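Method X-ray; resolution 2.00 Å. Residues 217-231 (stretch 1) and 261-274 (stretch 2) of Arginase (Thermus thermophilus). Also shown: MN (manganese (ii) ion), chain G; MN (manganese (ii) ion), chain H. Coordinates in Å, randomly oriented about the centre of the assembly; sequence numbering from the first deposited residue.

Stretch 1, residues 217-231: DADVLDPTLAPGVGT
Stretch 2 (261-274) VEVNPILDERNRTA

The two backbones come closest, CA to CA, where Gly228 CA lies 3.6 Å from Asp268 CA, and a CB on this glycine would clash with Asp268 CB and Thr273 OG1. Gly228 (phi/psi -72/62) uses both polar backbone atoms across the gap. Gly228 N donates to Thr273 OG1 at 3.0 Å, and Gly228 O accepts from Asn264 N at 2.9 Å.

Thr273, chi1 m, suits its buried place: Thr273 OG1 accepts from Gly228 N and donates to Asp268 OD1 at 2.8 Å, and Thr273 CG2 packs 3.8 Å from Ala218 CB. Asp268 (chi1 t) takes Thr273 N on OD2 at 2.9 Å; the type I' turn Glu269 to Arg272 runs into the helix that begins at Arg272.

At the other end Asp217 and Val261 form a parallel bridge, Asp217 CA to Val261 CA 4.9 Å, their side chains on the same face; Ala218 N donates to Val261 O at 3.1 Å. The chain then enters a 3-10 segment, 218-220. Asp217 (t) shares OD2 between both manganese ions, 2.5 Å from each MN, while Asp217 OD1 accepts from Asp219 N at 2.8 Å. Glu262, at phi/psi 63/19 with chi1 and chi2 m, sets CG 3.1 Å from Asp217 OD2.

Pro227, with no N-H to satisfy, rests its ring against stretch 2, Pro227 CG 3.6 Å from Glu269 CG and Pro227 CD 3.4 Å from Arg272 NE at the guanidinium edge. The contact buries 713 Å², both sides summed.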

# COMPACT_ATOMS: atom_id res chain seq x y z
N ASP A 217 24.48 -1.14 -24.12
CA ASP A 217 23.80 -0.45 -25.21
C ASP A 217 24.04 1.03 -24.96
O ASP A 217 23.76 1.54 -23.88
CB ASP A 217 22.29 -0.74 -25.16
CG ASP A 217 21.57 -0.19 -26.37
OD1 ASP A 217 21.84 0.97 -26.75
OD2 ASP A 217 20.72 -0.91 -26.95
N ALA A 218 24.57 1.72 -25.97
CA ALA A 218 24.88 3.14 -25.84
C ALA A 218 23.69 3.97 -25.40
O ALA A 218 23.87 5.01 -24.76
CB ALA A 218 25.42 3.67 -27.18
N ASP A 219 22.48 3.54 -25.74
CA ASP A 219 21.31 4.32 -25.37
C ASP A 219 20.97 4.35 -23.89
O ASP A 219 20.01 5.01 -23.51
CB ASP A 219 20.08 3.88 -26.18
CG ASP A 219 19.52 2.55 -25.74
OD1 ASP A 219 19.91 2.01 -24.68
OD2 ASP A 219 18.65 2.03 -26.46
N VAL A 220 21.73 3.66 -23.05
CA VAL A 220 21.45 3.68 -21.62
C VAL A 220 21.88 5.04 -21.08
O VAL A 220 21.36 5.52 -20.07
CB VAL A 220 22.21 2.56 -20.86
CG1 VAL A 220 23.70 2.88 -20.79
CG2 VAL A 220 21.63 2.39 -19.47
N LEU A 221 22.84 5.65 -21.76
CA LEU A 221 23.36 6.95 -21.36
C LEU A 221 22.35 8.01 -21.74
O LEU A 221 21.61 7.84 -22.71
CB LEU A 221 24.68 7.24 -22.09
CG LEU A 221 25.83 6.29 -21.80
CD1 LEU A 221 26.95 6.54 -22.79
CD2 LEU A 221 26.31 6.48 -20.37
N ASP A 222 22.30 9.10 -21.00
CA ASP A 222 21.35 10.14 -21.32
C ASP A 222 21.64 10.60 -22.75
O ASP A 222 22.80 10.67 -23.16
CB ASP A 222 21.49 11.32 -20.36
CG ASP A 222 20.33 12.27 -20.46
OD1 ASP A 222 19.24 11.94 -19.95
OD2 ASP A 222 20.50 13.35 -21.08
N PRO A 223 20.59 10.91 -23.53
CA PRO A 223 20.75 11.36 -24.92
C PRO A 223 21.61 12.62 -25.03
O PRO A 223 22.33 12.82 -26.02
CB PRO A 223 19.31 11.61 -25.37
CG PRO A 223 18.54 10.58 -24.60
CD PRO A 223 19.17 10.68 -23.22
N THR A 224 21.55 13.46 -24.01
CA THR A 224 22.31 14.70 -24.00
C THR A 224 23.80 14.37 -24.00
O THR A 224 24.62 15.17 -24.44
CB THR A 224 21.99 15.53 -22.75
OG1 THR A 224 22.45 16.87 -22.95
CG2 THR A 224 22.69 14.96 -21.52
N LEU A 225 24.12 13.17 -23.53
CA LEU A 225 25.49 12.70 -23.42
C LEU A 225 25.87 11.76 -24.56
O LEU A 225 27.02 11.71 -24.99
CB LEU A 225 25.65 11.98 -22.09
CG LEU A 225 27.02 11.86 -21.44
CD1 LEU A 225 27.59 13.25 -21.18
CD2 LEU A 225 26.87 11.08 -20.15
N ALA A 226 24.89 11.00 -25.04
CA ALA A 226 25.11 10.06 -26.13
C ALA A 226 23.99 10.18 -27.15
O ALA A 226 23.06 9.39 -27.15
CB ALA A 226 25.18 8.63 -25.59
N PRO A 227 24.08 11.18 -28.04
CA PRO A 227 23.05 11.39 -29.06
C PRO A 227 23.10 10.33 -30.17
O PRO A 227 22.09 10.05 -30.79
CB PRO A 227 23.38 12.78 -29.60
CG PRO A 227 24.88 12.80 -29.51
CD PRO A 227 25.11 12.23 -28.12
N GLY A 228 24.28 9.76 -30.39
CA GLY A 228 24.44 8.77 -31.44
C GLY A 228 23.82 7.41 -31.21
O GLY A 228 24.53 6.40 -31.17
N VAL A 229 22.50 7.37 -31.06
CA VAL A 229 21.78 6.12 -30.84
C VAL A 229 20.46 6.12 -31.60
O VAL A 229 19.82 7.16 -31.76
CB VAL A 229 21.50 5.89 -29.32
CG1 VAL A 229 22.81 5.92 -28.55
CG2 VAL A 229 20.54 6.95 -28.80
N GLY A 230 20.04 4.94 -32.05
CA GLY A 230 18.80 4.83 -32.80
C GLY A 230 17.53 5.18 -32.04
O GLY A 230 16.66 5.86 -32.57
N THR A 231 17.42 4.71 -30.80
CA THR A 231 16.23 4.98 -30.01
C THR A 231 16.55 5.71 -28.71
O THR A 231 16.53 5.12 -27.63
CB THR A 231 15.47 3.68 -29.71
OG1 THR A 231 15.37 2.90 -30.91
CG2 THR A 231 14.08 3.97 -29.19
N VAL A 261 27.30 -1.98 -28.06
CA VAL A 261 26.36 -1.91 -29.17
C VAL A 261 25.56 -0.63 -29.36
O VAL A 261 25.58 0.28 -28.54
CB VAL A 261 25.33 -3.06 -29.06
CG1 VAL A 261 26.05 -4.42 -28.98
CG2 VAL A 261 24.47 -2.86 -27.82
N GLU A 262 24.84 -0.61 -30.48
CA GLU A 262 23.95 0.47 -30.87
C GLU A 262 24.55 1.86 -31.11
O GLU A 262 23.83 2.87 -31.10
CB GLU A 262 22.80 0.55 -29.86
CG GLU A 262 21.91 -0.70 -29.82
CD GLU A 262 20.95 -0.80 -31.01
OE1 GLU A 262 20.39 0.23 -31.40
OE2 GLU A 262 20.75 -1.92 -31.53
N VAL A 263 25.85 1.94 -31.33
CA VAL A 263 26.48 3.22 -31.63
C VAL A 263 26.10 3.58 -33.08
O VAL A 263 26.33 2.79 -33.99
CB VAL A 263 28.02 3.14 -31.49
CG1 VAL A 263 28.66 4.46 -31.91
CG2 VAL A 263 28.40 2.81 -30.06
N ASN A 264 25.53 4.76 -33.28
CA ASN A 264 25.11 5.19 -34.61
C ASN A 264 25.77 6.53 -34.94
O ASN A 264 25.24 7.59 -34.60
CB ASN A 264 23.59 5.34 -34.67
CG ASN A 264 23.06 5.50 -36.09
OD1 ASN A 264 23.78 5.96 -36.97
ND2 ASN A 264 21.81 5.11 -36.31
N PRO A 265 26.93 6.50 -35.60
CA PRO A 265 27.64 7.73 -35.95
C PRO A 265 26.85 8.73 -36.80
O PRO A 265 27.12 9.93 -36.76
CB PRO A 265 28.92 7.23 -36.63
CG PRO A 265 28.52 5.90 -37.18
CD PRO A 265 27.66 5.31 -36.08
N ILE A 266 25.88 8.24 -37.55
CA ILE A 266 25.05 9.09 -38.39
C ILE A 266 24.17 10.04 -37.57
O ILE A 266 23.74 11.09 -38.05
CB ILE A 266 24.17 8.21 -39.33
CG1 ILE A 266 24.81 8.14 -40.71
CG2 ILE A 266 22.74 8.75 -39.43
CD1 ILE A 266 26.28 7.85 -40.68
N LEU A 267 23.90 9.66 -36.32
CA LEU A 267 23.07 10.48 -35.45
C LEU A 267 23.93 11.08 -34.35
O LEU A 267 23.45 11.85 -33.53
CB LEU A 267 21.96 9.61 -34.83
CG LEU A 267 21.01 8.92 -35.81
CD1 LEU A 267 20.15 7.89 -35.07
CD2 LEU A 267 20.14 9.97 -36.49
N ASP A 268 25.22 10.76 -34.38
CA ASP A 268 26.15 11.22 -33.36
C ASP A 268 26.72 12.60 -33.62
O ASP A 268 26.51 13.20 -34.68
CB ASP A 268 27.30 10.22 -33.22
CG ASP A 268 27.98 10.27 -31.86
OD1 ASP A 268 27.56 11.07 -30.99
OD2 ASP A 268 28.94 9.51 -31.66
N GLU A 269 27.45 13.11 -32.63
CA GLU A 269 28.09 14.41 -32.73
C GLU A 269 29.57 14.24 -32.42
O GLU A 269 29.97 13.96 -31.28
CB GLU A 269 27.44 15.39 -31.74
CG GLU A 269 25.92 15.34 -31.78
CD GLU A 269 25.26 16.40 -30.92
OE1 GLU A 269 25.76 16.67 -29.81
OE2 GLU A 269 24.21 16.95 -31.34
N ARG A 270 30.40 14.40 -33.45
CA ARG A 270 31.84 14.28 -33.28
C ARG A 270 32.25 12.94 -32.68
O ARG A 270 33.22 12.87 -31.91
CB ARG A 270 32.35 15.41 -32.39
CG ARG A 270 31.91 16.79 -32.82
CD ARG A 270 32.65 17.24 -34.06
NE ARG A 270 32.48 18.67 -34.29
CZ ARG A 270 33.16 19.35 -35.21
NH1 ARG A 270 34.04 18.74 -35.97
NH2 ARG A 270 32.94 20.66 -35.34
N ASN A 271 31.51 11.89 -33.00
CA ASN A 271 31.82 10.56 -32.50
C ASN A 271 31.87 10.46 -30.98
O ASN A 271 32.46 9.52 -30.45
CB ASN A 271 33.18 10.12 -33.08
CG ASN A 271 33.31 8.62 -33.19
OD1 ASN A 271 32.35 7.94 -33.56
ND2 ASN A 271 34.50 8.09 -32.90
N ARG A 272 31.26 11.41 -30.27
CA ARG A 272 31.33 11.39 -28.81
C ARG A 272 30.66 10.21 -28.14
O ARG A 272 31.03 9.83 -27.02
CB ARG A 272 30.80 12.70 -28.22
CG ARG A 272 29.32 12.95 -28.38
CD ARG A 272 28.99 14.35 -27.86
NE ARG A 272 27.56 14.58 -27.70
CZ ARG A 272 27.04 15.70 -27.22
NH1 ARG A 272 27.83 16.71 -26.87
NH2 ARG A 272 25.73 15.83 -27.11
N THR A 273 29.68 9.60 -28.81
CA THR A 273 29.00 8.45 -28.23
C THR A 273 29.94 7.26 -28.26
O THR A 273 30.04 6.50 -27.30
CB THR A 273 27.71 8.13 -28.99
OG1 THR A 273 26.83 9.26 -28.92
CG2 THR A 273 27.01 6.92 -28.36
N ALA A 274 30.64 7.10 -29.37
CA ALA A 274 31.59 5.99 -29.50
C ALA A 274 32.73 6.20 -28.49
O ALA A 274 33.20 5.25 -27.86
CB ALA A 274 32.15 5.94 -30.92
MN MN G . 18.43 -0.17 -26.32
MN MN H . 19.39 -2.93 -26.60
O HOH W 1 20.00 1.94 -29.09